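Local coordinates for protein endolysin B (Mycobacterium phage D29, PDB 3HC7) that cleaves the ester linkage that joins mycolic acids to arabinogalactan in the mycobacterial cell wall, helping the phage to lyse its host, at residues 2-10 with 60-71; 88-96 with 110-120. All coordinates share one frame; numbering follows the deposited sequence.

Contact 1. Residues 2-10 with 60-71; sequences SKPWLFTVH and LILQIELKLDAD
W5, F7 and V9 of strand 5-9 face the C-terminal half of helix 50-70, whose segment 60-70 runs antiparallel to the strand at 170° with the axes 9.9 Å apart at their closest. This is helix-on-sheet packing in an alpha/beta hydrolase fold related to the cutinases: alternate strand residues point at the helix, while L6 and T8 serve the other face of the sheet, where helix 22-27 lies. F7 makes the central contact. Its CG stands anti to the carbonyl carbon (chi1 -60°), which sends the ring toward the helix, among L60, I64 and K67. I64 CG1 sits over the centre of one ring face, 3.8 Å from the centroid, as a CH-pi contact, while K67 CB approaches the ring edge near its plane. L60 CD1 packs on F7 CB at 3.6 Å, and its other methyl, CD2, reaches V9 CG2 at 4.4 Å. One turn from I64, the aliphatic part of K67 lies across a face of the W5 indole; the bend at chi2 carries its CE past the six-membered ring. The polar bond of the contact comes where the helix has ended: D71, which also forms a salt bridge with R35, accepts a hydrogen bond from the poorly ordered S2, whose OG meets D71 OD2 at 2.7 Å on the syn side, 24° out of the carboxylate plane.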
loop_
_atom_site.group_PDB
_atom_site.type_symbol
_atom_site.label_atom_id
_atom_site.label_comp_id
_atom_site.label_asym_id
_atom_site.label_seq_id
_atom_site.Cartn_x
_atom_site.Cartn_y
_atom_site.Cartn_z
ATOM N N SER A 2 18.322 -18.509 -9.522
ATOM C CA SER A 2 18.239 -19.177 -8.229
ATOM C C SER A 2 16.891 -18.923 -7.554
ATOM O O SER A 2 15.965 -18.408 -8.176
ATOM C CB SER A 2 19.389 -18.727 -7.323
ATOM O OG SER A 2 19.620 -17.334 -7.445
ATOM N N LYS A 3 16.787 -19.293 -6.285
ATOM C CA LYS A 3 15.547 -19.122 -5.533
ATOM C C LYS A 3 15.221 -17.633 -5.389
ATOM O O LYS A 3 15.993 -16.886 -4.789
ATOM C CB LYS A 3 15.692 -19.780 -4.160
ATOM C CG LYS A 3 14.389 -20.191 -3.491
ATOM C CD LYS A 3 14.664 -21.080 -2.275
ATOM C CE LYS A 3 13.422 -21.259 -1.413
ATOM N NZ LYS A 3 13.735 -21.892 -0.102
ATOM N N PRO A 4 14.078 -17.197 -5.949
ATOM C CA PRO A 4 13.693 -15.777 -5.952
ATOM C C PRO A 4 13.296 -15.276 -4.564
ATOM O O PRO A 4 12.868 -16.058 -3.719
ATOM C CB PRO A 4 12.467 -15.728 -6.878
ATOM C CG PRO A 4 12.307 -17.107 -7.452
ATOM C CD PRO A 4 13.058 -18.054 -6.577
ATOM N N TRP A 5 13.435 -13.975 -4.345
ATOM C CA TRP A 5 13.062 -13.372 -3.072
ATOM C C TRP A 5 11.662 -12.790 -3.107
ATOM O O TRP A 5 11.232 -12.244 -4.126
ATOM C CB TRP A 5 14.060 -12.283 -2.677
ATOM C CG TRP A 5 15.277 -12.849 -2.063
ATOM C CD1 TRP A 5 16.467 -13.112 -2.682
ATOM C CD2 TRP A 5 15.428 -13.262 -0.705
ATOM N NE1 TRP A 5 17.354 -13.653 -1.785
ATOM C CE2 TRP A 5 16.738 -13.759 -0.564
ATOM C CE3 TRP A 5 14.582 -13.254 0.411
ATOM C CZ2 TRP A 5 17.224 -14.244 0.650
ATOM C CZ3 TRP A 5 15.064 -13.731 1.611
ATOM C CH2 TRP A 5 16.373 -14.224 1.723
ATOM N N LEU A 6 10.960 -12.910 -1.981
ATOM C CA LEU A 6 9.658 -12.291 -1.805
ATOM C C LEU A 6 9.697 -11.327 -0.618
ATOM O O LEU A 6 9.990 -11.724 0.515
ATOM C CB LEU A 6 8.574 -13.356 -1.594
ATOM C CG LEU A 6 7.172 -12.836 -1.265
ATOM C CD1 LEU A 6 6.656 -11.952 -2.381
ATOM C CD2 LEU A 6 6.204 -13.990 -0.993
ATOM N N PHE A 7 9.417 -10.056 -0.892
ATOM C CA PHE A 7 9.388 -9.029 0.143
ATOM C C PHE A 7 7.944 -8.657 0.431
ATOM O O PHE A 7 7.161 -8.427 -0.491
ATOM C CB PHE A 7 10.174 -7.792 -0.302
ATOM C CG PHE A 7 11.619 -8.072 -0.601
ATOM C CD1 PHE A 7 12.567 -8.067 0.413
ATOM C CD2 PHE A 7 12.028 -8.353 -1.897
ATOM C CE1 PHE A 7 13.898 -8.328 0.139
ATOM C CE2 PHE A 7 13.360 -8.619 -2.179
ATOM C CZ PHE A 7 14.295 -8.605 -1.161
ATOM N N THR A 8 7.590 -8.603 1.711
ATOM C CA THR A 8 6.209 -8.377 2.095
ATOM C C THR A 8 6.093 -7.285 3.144
ATOM O O THR A 8 6.902 -7.192 4.073
ATOM C CB THR A 8 5.545 -9.660 2.641
ATOM O OG1 THR A 8 6.292 -10.142 3.763
ATOM C CG2 THR A 8 5.486 -10.735 1.567
ATOM N N VAL A 9 5.072 -6.457 2.978
ATOM C CA VAL A 9 4.813 -5.368 3.906
ATOM C C VAL A 9 3.360 -5.427 4.346
ATOM O O VAL A 9 2.445 -5.271 3.535
ATOM C CB VAL A 9 5.120 -4.002 3.282
ATOM C CG1 VAL A 9 5.051 -2.905 4.342
ATOM C CG2 VAL A 9 6.495 -4.024 2.635
ATOM N N HIS A 10 3.164 -5.672 5.634
ATOM C CA HIS A 10 1.830 -5.755 6.220
ATOM C C HIS A 10 1.002 -4.479 6.096
ATOM O O HIS A 10 1.533 -3.390 5.851
ATOM C CB HIS A 10 1.928 -6.150 7.697
ATOM C CG HIS A 10 2.022 -7.624 7.924
ATOM N ND1 HIS A 10 0.960 -8.476 7.710
ATOM C CD2 HIS A 10 3.045 -8.399 8.356
ATOM C CE1 HIS A 10 1.322 -9.712 8.008
ATOM N NE2 HIS A 10 2.584 -9.694 8.400
ATOM N N LEU A 60 12.299 -1.558 3.319
ATOM C CA LEU A 60 12.115 -2.355 2.113
ATOM C C LEU A 60 13.261 -2.127 1.123
ATOM O O LEU A 60 13.726 -3.056 0.458
ATOM C CB LEU A 60 10.766 -2.048 1.455
ATOM C CG LEU A 60 10.567 -2.791 0.130
ATOM C CD1 LEU A 60 10.756 -4.287 0.330
ATOM C CD2 LEU A 60 9.212 -2.485 -0.476
ATOM N N ILE A 61 13.722 -0.886 1.035
ATOM C CA ILE A 61 14.825 -0.559 0.144
ATOM C C ILE A 61 16.092 -1.259 0.633
ATOM O O ILE A 61 16.790 -1.918 -0.139
ATOM C CB ILE A 61 15.062 0.955 0.090
ATOM C CG1 ILE A 61 13.930 1.645 -0.679
ATOM C CG2 ILE A 61 16.407 1.258 -0.565
ATOM C CD1 ILE A 61 13.883 3.152 -0.461
ATOM N N LEU A 62 16.365 -1.112 1.927
ATOM C CA LEU A 62 17.521 -1.728 2.569
ATOM C C LEU A 62 17.577 -3.232 2.294
ATOM O O LEU A 62 18.592 -3.748 1.831
ATOM C CB LEU A 62 17.476 -1.463 4.081
ATOM C CG LEU A 62 18.718 -1.711 4.946
ATOM C CD1 LEU A 62 18.427 -1.450 6.416
ATOM C CD2 LEU A 62 19.242 -3.118 4.776
ATOM N N GLN A 63 16.481 -3.923 2.584
ATOM C CA GLN A 63 16.417 -5.370 2.451
ATOM C C GLN A 63 16.593 -5.831 1.010
ATOM O O GLN A 63 17.274 -6.819 0.750
ATOM C CB GLN A 63 15.093 -5.895 3.010
ATOM C CG GLN A 63 15.007 -5.849 4.525
ATOM C CD GLN A 63 15.976 -6.823 5.177
ATOM O OE1 GLN A 63 16.349 -6.667 6.342
ATOM N NE2 GLN A 63 16.389 -7.835 4.421
ATOM N N ILE A 64 15.973 -5.117 0.076
ATOM C CA ILE A 64 16.086 -5.457 -1.336
ATOM C C ILE A 64 17.545 -5.440 -1.785
ATOM O O ILE A 64 18.014 -6.371 -2.439
ATOM C CB ILE A 64 15.267 -4.501 -2.219
ATOM C CG1 ILE A 64 13.779 -4.850 -2.124
ATOM C CG2 ILE A 64 15.741 -4.590 -3.661
ATOM C CD1 ILE A 64 12.851 -3.840 -2.801
ATOM N N GLU A 65 18.252 -4.375 -1.425
ATOM C CA GLU A 65 19.671 -4.253 -1.724
ATOM C C GLU A 65 20.451 -5.417 -1.140
ATOM O O GLU A 65 21.306 -6.002 -1.809
ATOM C CB GLU A 65 20.227 -2.956 -1.147
ATOM C CG GLU A 65 19.841 -1.724 -1.912
ATOM C CD GLU A 65 20.329 -0.465 -1.235
ATOM O OE1 GLU A 65 20.755 -0.546 -0.063
ATOM O OE2 GLU A 65 20.282 0.602 -1.878
ATOM N N LEU A 66 20.163 -5.747 0.116
ATOM C CA LEU A 66 20.890 -6.822 0.781
ATOM C C LEU A 66 20.739 -8.140 0.033
ATOM O O LEU A 66 21.701 -8.664 -0.530
ATOM C CB LEU A 66 20.418 -6.984 2.225
ATOM C CG LEU A 66 20.757 -5.831 3.165
ATOM C CD1 LEU A 66 20.341 -6.170 4.585
ATOM C CD2 LEU A 66 22.240 -5.524 3.100
ATOM N N LYS A 67 19.526 -8.674 0.037
ATOM C CA LYS A 67 19.268 -9.976 -0.562
ATOM C C LYS A 67 19.739 -10.043 -2.011
ATOM O O LYS A 67 20.370 -11.013 -2.422
ATOM C CB LYS A 67 17.779 -10.305 -0.473
ATOM C CG LYS A 67 17.355 -10.909 0.856
ATOM C CD LYS A 67 17.903 -10.140 2.049
ATOM C CE LYS A 67 17.588 -10.863 3.353
ATOM N NZ LYS A 67 18.163 -10.170 4.537
ATOM N N LEU A 68 19.442 -9.001 -2.779
ATOM C CA LEU A 68 19.717 -9.014 -4.214
ATOM C C LEU A 68 21.185 -8.789 -4.577
ATOM O O LEU A 68 21.646 -9.250 -5.625
ATOM C CB LEU A 68 18.808 -8.021 -4.944
ATOM C CG LEU A 68 17.523 -8.639 -5.506
ATOM C CD1 LEU A 68 16.925 -9.656 -4.553
ATOM C CD2 LEU A 68 16.511 -7.572 -5.853
ATOM N N ASP A 69 21.922 -8.082 -3.725
ATOM C CA ASP A 69 23.365 -7.973 -3.915
ATOM C C ASP A 69 24.039 -9.300 -3.568
ATOM O O ASP A 69 25.033 -9.685 -4.179
ATOM C CB ASP A 69 23.958 -6.839 -3.074
ATOM C CG ASP A 69 23.922 -5.500 -3.786
ATOM O OD1 ASP A 69 23.749 -5.488 -5.023
ATOM O OD2 ASP A 69 24.074 -4.457 -3.111
ATOM N N ALA A 70 23.482 -9.995 -2.583
ATOM C CA ALA A 70 24.039 -11.256 -2.129
ATOM C C ALA A 70 23.862 -12.355 -3.171
ATOM O O ALA A 70 24.729 -13.212 -3.322
ATOM C CB ALA A 70 23.403 -11.664 -0.811
ATOM N N ASP A 71 22.741 -12.333 -3.885
ATOM C CA ASP A 71 22.466 -13.345 -4.904
ATOM C C ASP A 71 22.071 -12.699 -6.234
ATOM O O ASP A 71 20.891 -12.510 -6.517
ATOM C CB ASP A 71 21.381 -14.317 -4.424
ATOM C CG ASP A 71 21.158 -15.473 -5.390
ATOM O OD1 ASP A 71 21.668 -15.414 -6.527
ATOM O OD2 ASP A 71 20.464 -16.437 -5.015
#

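Contact 2. Residues 88-96 with 110-120; sequences VGQVLKHHI and LKKVIFWGNPM
V88 opens the contact between helix 83-96 and strand 110-116, the helix and second strand of the beta-alpha-beta unit that starts with strand 76-81. Its CG1, anti to the backbone N (chi1 173°), reaches V113 CG1 at 3.7 Å and F115 CE1 at 3.6 Å. At G89 the helix backbone itself meets the strand side: G89 N lies 3.6 Å from F115 CE1, near the ring plane, and G89 O is 3.6 Å from M120 CE. Q90, bent at chi2 (-73°), brings NE2 to M120 SD at 3.6 Å in a weak hydrogen bond with an angle of 153° at the hydrogen; the same NE2 also donates to D146. One turn on from V88, L92 divides its methyls, CD1 meeting L110 CD2 at 3.8 Å and CD2 approaching the edge of the F115 ring. K93 lays its extended chain near the M120 methyl and sends NZ to a salt bridge with D146. I96 CD1 completes the row against L110 CD2 at 4.3 Å. Hydrocarbon packing thus supplies most of the adhesion, and the stronger polar bonds of Q90 and K93 go to D146, so that both side chains tie this helix to a further part of the chain while also touching M120.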
loop_
_atom_site.group_PDB
_atom_site.type_symbol
_atom_site.label_atom_id
_atom_site.label_comp_id
_atom_site.label_asym_id
_atom_site.label_seq_id
_atom_site.Cartn_x
_atom_site.Cartn_y
_atom_site.Cartn_z
ATOM N N VAL A 88 5.198 -0.485 -0.759
ATOM C CA VAL A 88 5.677 -1.153 -1.975
ATOM C C VAL A 88 5.549 -0.228 -3.187
ATOM O O VAL A 88 6.428 -0.194 -4.051
ATOM C CB VAL A 88 4.921 -2.474 -2.253
ATOM C CG1 VAL A 88 5.322 -3.057 -3.613
ATOM C CG2 VAL A 88 5.183 -3.497 -1.146
ATOM N N GLY A 89 4.447 0.514 -3.245
ATOM C CA GLY A 89 4.195 1.434 -4.343
ATOM C C GLY A 89 5.207 2.573 -4.400
ATOM O O GLY A 89 5.648 2.964 -5.478
ATOM N N GLN A 90 5.592 3.095 -3.239
ATOM C CA GLN A 90 6.576 4.167 -3.192
ATOM C C GLN A 90 7.926 3.678 -3.658
ATOM O O GLN A 90 8.619 4.368 -4.409
ATOM C CB GLN A 90 6.690 4.736 -1.785
ATOM C CG GLN A 90 5.538 5.639 -1.421
ATOM C CD GLN A 90 5.612 6.971 -2.125
ATOM O OE1 GLN A 90 6.633 7.651 -2.073
ATOM N NE2 GLN A 90 4.522 7.365 -2.774
ATOM N N VAL A 91 8.300 2.483 -3.203
ATOM C CA VAL A 91 9.579 1.900 -3.571
ATOM C C VAL A 91 9.621 1.669 -5.073
ATOM O O VAL A 91 10.586 2.036 -5.724
ATOM C CB VAL A 91 9.872 0.598 -2.786
ATOM C CG1 VAL A 91 11.000 -0.181 -3.438
ATOM C CG2 VAL A 91 10.228 0.926 -1.353
ATOM N N LEU A 92 8.556 1.090 -5.621
ATOM C CA LEU A 92 8.476 0.841 -7.055
ATOM C C LEU A 92 8.562 2.138 -7.848
ATOM O O LEU A 92 9.459 2.313 -8.672
ATOM C CB LEU A 92 7.176 0.113 -7.402
ATOM C CG LEU A 92 6.885 -0.219 -8.874
ATOM C CD1 LEU A 92 8.058 -0.917 -9.564
ATOM C CD2 LEU A 92 5.649 -1.090 -8.970
ATOM N N LYS A 93 7.614 3.041 -7.613
ATOM C CA LYS A 93 7.517 4.263 -8.411
ATOM C C LYS A 93 8.748 5.160 -8.322
ATOM O O LYS A 93 9.215 5.692 -9.333
ATOM C CB LYS A 93 6.279 5.074 -8.029
ATOM C CG LYS A 93 6.066 6.293 -8.920
ATOM C CD LYS A 93 4.796 7.059 -8.571
ATOM C CE LYS A 93 4.730 8.378 -9.338
ATOM N NZ LYS A 93 3.413 9.055 -9.182
ATOM N N HIS A 94 9.279 5.331 -7.118
ATOM C CA HIS A 94 10.303 6.345 -6.913
ATOM C C HIS A 94 11.692 5.820 -6.628
ATOM O O HIS A 94 12.609 6.617 -6.474
ATOM C CB HIS A 94 9.897 7.308 -5.793
ATOM C CG HIS A 94 8.679 8.110 -6.109
ATOM N ND1 HIS A 94 7.551 8.096 -5.312
ATOM C CD2 HIS A 94 8.401 8.941 -7.142
ATOM C CE1 HIS A 94 6.635 8.889 -5.841
ATOM N NE2 HIS A 94 7.125 9.413 -6.952
ATOM N N HIS A 95 11.858 4.498 -6.541
ATOM C CA HIS A 95 13.178 3.943 -6.249
ATOM C C HIS A 95 13.623 2.853 -7.219
ATOM O O HIS A 95 14.817 2.686 -7.455
ATOM C CB HIS A 95 13.281 3.493 -4.786
ATOM C CG HIS A 95 13.120 4.619 -3.810
ATOM N ND1 HIS A 95 11.912 4.927 -3.225
ATOM C CD2 HIS A 95 14.007 5.527 -3.337
ATOM C CE1 HIS A 95 12.060 5.968 -2.424
ATOM N NE2 HIS A 95 13.321 6.352 -2.472
ATOM N N ILE A 96 12.669 2.153 -7.818
ATOM C CA ILE A 96 12.997 1.150 -8.827
ATOM C C ILE A 96 12.861 1.682 -10.252
ATOM O O ILE A 96 13.777 1.536 -11.062
ATOM C CB ILE A 96 12.140 -0.122 -8.668
ATOM C CG1 ILE A 96 12.318 -0.703 -7.261
ATOM C CG2 ILE A 96 12.510 -1.155 -9.724
ATOM C CD1 ILE A 96 11.446 -1.931 -6.968
ATOM N N LEU A 110 12.998 -7.607 -11.313
ATOM C CA LEU A 110 11.674 -7.589 -10.709
ATOM C C LEU A 110 10.695 -8.304 -11.630
ATOM O O LEU A 110 10.518 -7.907 -12.780
ATOM C CB LEU A 110 11.215 -6.151 -10.468
ATOM C CG LEU A 110 9.809 -5.963 -9.882
ATOM C CD1 LEU A 110 9.675 -6.655 -8.534
ATOM C CD2 LEU A 110 9.454 -4.479 -9.767
ATOM N N LYS A 111 10.060 -9.359 -11.122
ATOM C CA LYS A 111 9.152 -10.154 -11.944
ATOM C C LYS A 111 7.680 -9.918 -11.624
ATOM O O LYS A 111 6.837 -9.903 -12.524
ATOM C CB LYS A 111 9.477 -11.644 -11.825
ATOM C CG LYS A 111 10.862 -12.017 -12.330
ATOM C CD LYS A 111 11.085 -11.522 -13.751
ATOM C CE LYS A 111 12.452 -11.948 -14.270
ATOM N NZ LYS A 111 12.737 -11.388 -15.621
ATOM N N LYS A 112 7.367 -9.737 -10.344
ATOM C CA LYS A 112 5.976 -9.682 -9.921
ATOM C C LYS A 112 5.776 -8.739 -8.749
ATOM O O LYS A 112 6.562 -8.734 -7.806
ATOM C CB LYS A 112 5.486 -11.076 -9.511
ATOM C CG LYS A 112 5.511 -12.125 -10.616
ATOM C CD LYS A 112 5.189 -13.497 -10.059
ATOM C CE LYS A 112 5.413 -14.581 -11.109
ATOM N NZ LYS A 112 4.213 -14.759 -11.966
ATOM N N VAL A 113 4.704 -7.958 -8.804
ATOM C CA VAL A 113 4.324 -7.124 -7.677
ATOM C C VAL A 113 2.868 -7.352 -7.363
ATOM O O VAL A 113 2.044 -7.440 -8.274
ATOM C CB VAL A 113 4.516 -5.631 -7.976
ATOM C CG1 VAL A 113 4.296 -4.820 -6.717
ATOM C CG2 VAL A 113 5.896 -5.388 -8.511
ATOM N N ILE A 114 2.555 -7.444 -6.075
ATOM C CA ILE A 114 1.181 -7.614 -5.621
ATOM C C ILE A 114 0.767 -6.500 -4.675
ATOM O O ILE A 114 1.451 -6.234 -3.683
ATOM C CB ILE A 114 0.990 -8.944 -4.874
ATOM C CG1 ILE A 114 1.148 -10.124 -5.828
ATOM C CG2 ILE A 114 -0.379 -8.980 -4.204
ATOM C CD1 ILE A 114 1.298 -11.445 -5.128
ATOM N N PHE A 115 -0.356 -5.860 -4.990
ATOM C CA PHE A 115 -0.992 -4.913 -4.088
ATOM C C PHE A 115 -2.391 -5.397 -3.718
ATOM O O PHE A 115 -3.139 -5.859 -4.581
ATOM C CB PHE A 115 -1.136 -3.549 -4.759
ATOM C CG PHE A 115 0.157 -2.963 -5.248
ATOM C CD1 PHE A 115 1.039 -2.355 -4.365
ATOM C CD2 PHE A 115 0.481 -3.000 -6.597
ATOM C CE1 PHE A 115 2.226 -1.795 -4.818
ATOM C CE2 PHE A 115 1.663 -2.441 -7.054
ATOM C CZ PHE A 115 2.541 -1.843 -6.164
ATOM N N TRP A 116 -2.738 -5.297 -2.438
ATOM C CA TRP A 116 -4.131 -5.419 -2.015
ATOM C C TRP A 116 -4.493 -4.089 -1.378
ATOM O O TRP A 116 -3.683 -3.532 -0.636
ATOM C CB TRP A 116 -4.317 -6.506 -0.954
ATOM C CG TRP A 116 -3.906 -7.914 -1.311
ATOM C CD1 TRP A 116 -4.675 -8.873 -1.921
ATOM C CD2 TRP A 116 -2.656 -8.544 -1.001
ATOM N NE1 TRP A 116 -3.964 -10.048 -2.034
ATOM C CE2 TRP A 116 -2.724 -9.872 -1.477
ATOM C CE3 TRP A 116 -1.485 -8.112 -0.373
ATOM C CZ2 TRP A 116 -1.661 -10.767 -1.344
ATOM C CZ3 TRP A 116 -0.430 -9.001 -0.245
ATOM C CH2 TRP A 116 -0.527 -10.313 -0.730
ATOM N N GLY A 117 -5.699 -3.592 -1.654
ATOM C CA GLY A 117 -6.198 -2.355 -1.064
ATOM C C GLY A 117 -5.235 -1.177 -1.153
ATOM O O GLY A 117 -4.855 -0.604 -0.131
ATOM N N ASN A 118 -4.886 -0.801 -2.381
ATOM C CA ASN A 118 -3.776 0.114 -2.676
ATOM C C ASN A 118 -4.141 1.608 -2.825
ATOM O O ASN A 118 -4.752 2.015 -3.817
ATOM C CB ASN A 118 -3.073 -0.384 -3.954
ATOM C CG ASN A 118 -1.811 0.384 -4.271
ATOM O OD1 ASN A 118 -1.327 1.163 -3.456
ATOM N ND2 ASN A 118 -1.269 0.168 -5.465
ATOM N N PRO A 119 -3.741 2.441 -1.848
ATOM C CA PRO A 119 -4.034 3.877 -1.952
ATOM C C PRO A 119 -3.316 4.561 -3.115
ATOM O O PRO A 119 -3.653 5.698 -3.443
ATOM C CB PRO A 119 -3.541 4.436 -0.614
ATOM C CG PRO A 119 -3.574 3.268 0.319
ATOM C CD PRO A 119 -3.187 2.086 -0.532
ATOM N N MET A 120 -2.347 3.887 -3.728
ATOM C CA MET A 120 -1.673 4.424 -4.904
ATOM C C MET A 120 -2.106 3.687 -6.155
ATOM O O MET A 120 -1.427 3.757 -7.181
ATOM C CB MET A 120 -0.153 4.263 -4.793
ATOM C CG MET A 120 0.540 5.172 -3.800
ATOM S SD MET A 120 2.301 4.748 -3.695
ATOM C CE MET A 120 2.893 5.272 -5.304
#

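Contacts 1 and 2 illustrate how helices pack on the sheet of an alpha/beta hydrolase. They come in series along the chain, the first closing before the second opens, and their centres lie 14 Å apart. Both use the same parallel sheet, in which strand 76-81 runs between strands 5-9 and 110-116. Helices 50-70 and 83-96 pack against each other, L60 CD2 meeting V91 CG2 at 3.7 Å and I61 CD1 meeting H95 CD2 at 3.7 Å, while V9 touches V88. Together the two contacts pack these helices on the sheet that leads into the catalytic nucleophile S82, whose GxSxG sequence is consistent with a nucleophile elbow; the V9 and F115 side chains each lie about 9 Å from that of S82.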